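Local coordinates for tungsten formylmethanofuran dehydrogenase subunit E (Syntrophus aciditrophicus, PDB 3D00) that binds zinc through a C-terminal treble-clef finger and, as an FmdE-like protein, probably has a role related to microbial methanogenesis, at the interface of chains A and B. Coordinates in Å, arbitrary orientation; residue numbers count along the deposited sequence, not the author numbering. Chains: chain A/B, Tungsten formylmethanofuran dehydrogenase subunit E.

Contact 1: the interface of chains A and B. Residues chain A 57, 61-62, 65, 79; chain B 72-73.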
loop_
_atom_site.group_PDB
_atom_site.type_symbol
_atom_site.label_atom_id
_atom_site.label_comp_id
_atom_site.label_asym_id
_atom_site.label_seq_id
_atom_site.Cartn_x
_atom_site.Cartn_y
_atom_site.Cartn_z
ATOM N N ARG A 57 -2.532 -3.463 -8.553
ATOM C CA ARG A 57 -2.358 -3.696 -7.133
ATOM C C ARG A 57 -1.511 -4.935 -6.800
ATOM O O ARG A 57 -1.002 -5.055 -5.703
ATOM C CB ARG A 57 -3.701 -3.680 -6.408
ATOM C CG ARG A 57 -4.672 -4.771 -6.705
ATOM C CD ARG A 57 -5.956 -4.504 -5.897
ATOM N N PRO A 61 3.221 -2.856 -6.276
ATOM C CA PRO A 61 3.406 -1.899 -5.175
ATOM C C PRO A 61 4.524 -2.197 -4.168
ATOM O O PRO A 61 5.137 -1.261 -3.677
ATOM C CB PRO A 61 2.055 -1.931 -4.483
ATOM C CG PRO A 61 1.083 -2.239 -5.562
ATOM C CD PRO A 61 1.791 -3.257 -6.393
ATOM N N ASP A 62 4.754 -3.468 -3.836
ATOM C CA ASP A 62 5.791 -3.825 -2.863
ATOM C C ASP A 62 7.193 -3.603 -3.356
ATOM O O ASP A 62 8.072 -3.347 -2.558
ATOM C CB ASP A 62 5.606 -5.248 -2.369
ATOM C CG ASP A 62 4.388 -5.383 -1.457
ATOM O OD1 ASP A 62 3.757 -4.364 -1.092
ATOM O OD2 ASP A 62 4.075 -6.523 -1.074
ATOM N N GLN A 65 7.478 0.146 -2.699
ATOM C CA GLN A 65 7.623 0.367 -1.259
ATOM C C GLN A 65 8.934 -0.077 -0.698
ATOM O O GLN A 65 9.517 0.629 0.160
ATOM C CB GLN A 65 6.492 -0.280 -0.522
ATOM C CG GLN A 65 5.213 0.376 -0.862
ATOM C CD GLN A 65 4.098 -0.067 0.005
ATOM O OE1 GLN A 65 3.514 0.738 0.719
ATOM N NE2 GLN A 65 3.768 -1.356 -0.057
ATOM N N VAL A 79 -1.787 3.786 -6.195
ATOM C CA VAL A 79 -2.080 2.591 -6.912
ATOM C C VAL A 79 -3.406 2.824 -7.650
ATOM O O VAL A 79 -4.419 3.185 -7.038
ATOM C CB VAL A 79 -2.176 1.404 -5.960
ATOM C CG1 VAL A 79 -2.643 0.187 -6.706
ATOM C CG2 VAL A 79 -0.758 1.169 -5.273
ATOM N N PHE B 72 0.170 -4.170 1.018
ATOM C CA PHE B 72 -0.636 -3.765 -0.087
ATOM C C PHE B 72 -0.388 -4.632 -1.341
ATOM O O PHE B 72 -1.337 -5.074 -1.981
ATOM C CB PHE B 72 -0.423 -2.301 -0.445
ATOM C CG PHE B 72 -1.542 -1.767 -1.239
ATOM C CD1 PHE B 72 -2.658 -1.248 -0.605
ATOM C CD2 PHE B 72 -1.571 -1.920 -2.607
ATOM C CE1 PHE B 72 -3.758 -0.846 -1.339
ATOM C CE2 PHE B 72 -2.671 -1.503 -3.330
ATOM C CZ PHE B 72 -3.756 -0.992 -2.695
ATOM N N GLY B 73 0.884 -4.882 -1.655
ATOM C CA GLY B 73 1.243 -5.715 -2.794
ATOM C C GLY B 73 0.919 -7.218 -2.736
ATOM O O GLY B 73 0.854 -7.832 -3.790
HETATM O O HOH W 1 -2.591 -6.813 -4.218
#
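B:Phe72 and B:Gly73 meet chain A in a backbone turn, both residues in the helical region of backbone space, that sets the B:Gly73 amide against A:Asp62. This N-H donates to the carboxylate oxygen OD1 of A:Asp62, with 3.0 Å between B:Gly73 N and A:Asp62 OD1. The donor comes from above the carboxylate plane, and the bond is bent, 138° at the hydrogen. The carboxylate also lies against the glycine itself, A:Asp62 CG being 3.4 Å from B:Gly73 CA. Within chain A, the amide NE2 of A:Gln65 makes a weak hydrogen bond to the same OD1, which may help to hold the carboxylate in position. B:Phe72 carries most of the apolar contact. With CG anti to the backbone N (chi1 -160°), its ring extends towards A:Val79, and the ring atom B:Phe72 CE2 comes 3.8 Å from the methyl A:Val79 CG1. A:Val79 CG2 touches the same ring atom, so both branches of the valine take part. The neighbouring ring atom B:Phe72 CD2 packs 4.0 Å from A:Pro61 CG, the two side chains running at a slant to each other. A:Arg57 adds its CB at CE2; its side chain is modelled only as far as CD. A water links the carbonyl oxygens of A:Arg57 and B:Phe72. In chain A the receiving surface combines the start of helix 60-67, strand 77-79 and the loop residue A:Arg57, while the inserted B:Phe72 and B:Gly73 belong to a loop.

Contact 2: the interface of chains A and B. Residues chain A 181-183, 187-189; chain B 80, 82, 84.
This is a two-fold symmetric interface between two copies of one protein, probably a homodimer, in which the C-terminal treble-clef zinc finger of one FmdE-like chain packs on a loop of the other, helping to hold the copies together in the deposited assembly. A:Cys181 is a zinc ligand from the CxxC motif at 181-184, and helix 182-187 starts within the motif, right after A:Cys181. The selenomethionine B:Met82 lies along this helix. Its chain is extended through chi2 and bent at chi3 (-61°), which turns the terminal methyl CE towards the ring carbon CD of A:Pro189. The selenium lies against the helix, with 3.4 Å from B:Met82 SE to the carbonyl oxygen A:Gly187 O at its last residue; near its start, B:Met82 SE is 3.8 Å from A:Ser183 CA. Nearer the backbone, B:Met82 CB packs 4.0 Å from A:Leu182 CB. On one flank the methyl B:Leu84 CD1 presses closely on A:Ser183 CB at 3.5 Å. That methyl also touches the zinc-binding sulfur, A:Cys181 SG, at 3.9 Å, so the partner chain contributes apolar packing beside the metal site. On the other flank B:Leu80 CD1 meets A:Pro189 CG at 3.6 Å, the two side chains passing in opposite directions. A water bridges the backbones, bound almost straight by the amide A:Leu182 N (167° at the hydrogen) and linked to the carbonyl oxygen B:Met82 O.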
loop_
_atom_site.group_PDB
_atom_site.type_symbol
_atom_site.label_atom_id
_atom_site.label_comp_id
_atom_site.label_asym_id
_atom_site.label_seq_id
_atom_site.Cartn_x
_atom_site.Cartn_y
_atom_site.Cartn_z
ATOM N N CYS A 181 -20.477 9.298 7.877
ATOM C CA CYS A 181 -19.226 8.907 7.304
ATOM C C CYS A 181 -19.502 7.865 6.242
ATOM O O CYS A 181 -20.608 7.290 6.143
ATOM C CB CYS A 181 -18.289 8.346 8.355
ATOM S SG CYS A 181 -18.788 6.749 8.917
ATOM N N LEU A 182 -18.474 7.645 5.437
ATOM C CA LEU A 182 -18.581 6.809 4.252
ATOM C C LEU A 182 -18.843 5.366 4.648
ATOM O O LEU A 182 -19.447 4.627 3.902
ATOM C CB LEU A 182 -17.334 6.946 3.394
ATOM C CG LEU A 182 -17.170 8.265 2.602
ATOM C CD1 LEU A 182 -15.816 8.379 1.900
ATOM C CD2 LEU A 182 -18.326 8.476 1.572
ATOM N N SER A 183 -18.418 4.968 5.847
ATOM C CA SER A 183 -18.714 3.629 6.326
ATOM C C SER A 183 -20.211 3.508 6.580
ATOM O O SER A 183 -20.874 2.607 6.054
ATOM C CB SER A 183 -17.902 3.281 7.585
ATOM O OG SER A 183 -18.191 1.964 8.014
ATOM N N GLY A 187 -20.199 2.027 2.957
ATOM C CA GLY A 187 -18.887 1.488 2.692
ATOM C C GLY A 187 -18.401 0.475 3.722
ATOM O O GLY A 187 -17.379 -0.160 3.497
ATOM N N SER A 188 -19.090 0.351 4.862
ATOM C CA SER A 188 -18.713 -0.598 5.880
ATOM C C SER A 188 -18.461 -1.975 5.289
ATOM O O SER A 188 -19.323 -2.538 4.628
ATOM C CB SER A 188 -19.771 -0.736 6.973
ATOM O OG SER A 188 -19.291 -1.622 7.974
ATOM N N PRO A 189 -17.270 -2.533 5.530
ATOM C CA PRO A 189 -17.013 -3.913 5.205
ATOM C C PRO A 189 -17.559 -4.946 6.208
ATOM O O PRO A 189 -17.391 -6.135 5.970
ATOM C CB PRO A 189 -15.489 -3.952 5.196
ATOM C CG PRO A 189 -15.106 -2.983 6.189
ATOM C CD PRO A 189 -16.071 -1.874 6.082
ATOM N N LEU B 80 -9.622 0.657 2.482
ATOM C CA LEU B 80 -10.881 1.281 2.093
ATOM C C LEU B 80 -10.711 2.728 2.470
ATOM O O LEU B 80 -10.653 3.064 3.637
ATOM C CB LEU B 80 -12.032 0.646 2.851
ATOM C CG LEU B 80 -12.137 -0.867 2.637
ATOM C CD1 LEU B 80 -13.152 -1.415 3.609
ATOM C CD2 LEU B 80 -12.558 -1.226 1.200
HETATM N N MSE B 82 -12.005 5.498 3.554
HETATM C CA MSE B 82 -13.221 6.086 4.115
HETATM C C MSE B 82 -12.941 7.203 5.114
HETATM O O MSE B 82 -13.850 7.726 5.703
HETATM C CB MSE B 82 -14.069 4.996 4.738
HETATM C CG MSE B 82 -14.496 3.996 3.729
HETATM SE SE MSE B 82 -15.617 2.631 4.424
HETATM C CE MSE B 82 -14.388 1.914 5.681
ATOM N N LEU B 84 -11.589 7.104 8.026
ATOM C CA LEU B 84 -11.782 6.662 9.391
ATOM C C LEU B 84 -10.465 6.060 9.885
ATOM O O LEU B 84 -9.881 5.216 9.248
ATOM C CB LEU B 84 -12.907 5.637 9.487
ATOM C CG LEU B 84 -14.285 6.165 9.115
ATOM C CD1 LEU B 84 -15.288 5.031 9.076
ATOM C CD2 LEU B 84 -14.752 7.274 10.081
HETATM O O HOH W 2 -16.040 9.208 5.834
#

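About 21 Å separates the C-alpha centres of contacts 1 and 2. They share no residue, but both belong to the same two-fold interface and each has a twin with the chains exchanged. In contact 1 chain A contributes helix 60-67 and strand 77-79 from its FmdE region; in contact 2 it contributes zinc-finger helix 182-187 and the residues after it. Chain B supplies nearby sequence, 72-73 and then 80, 82 and 84, so one stretch engages two separate regions of its partner. The pairing in the deposited assembly thus joins core to core as well as finger to core, which suggests that the zinc finger helps stabilise it.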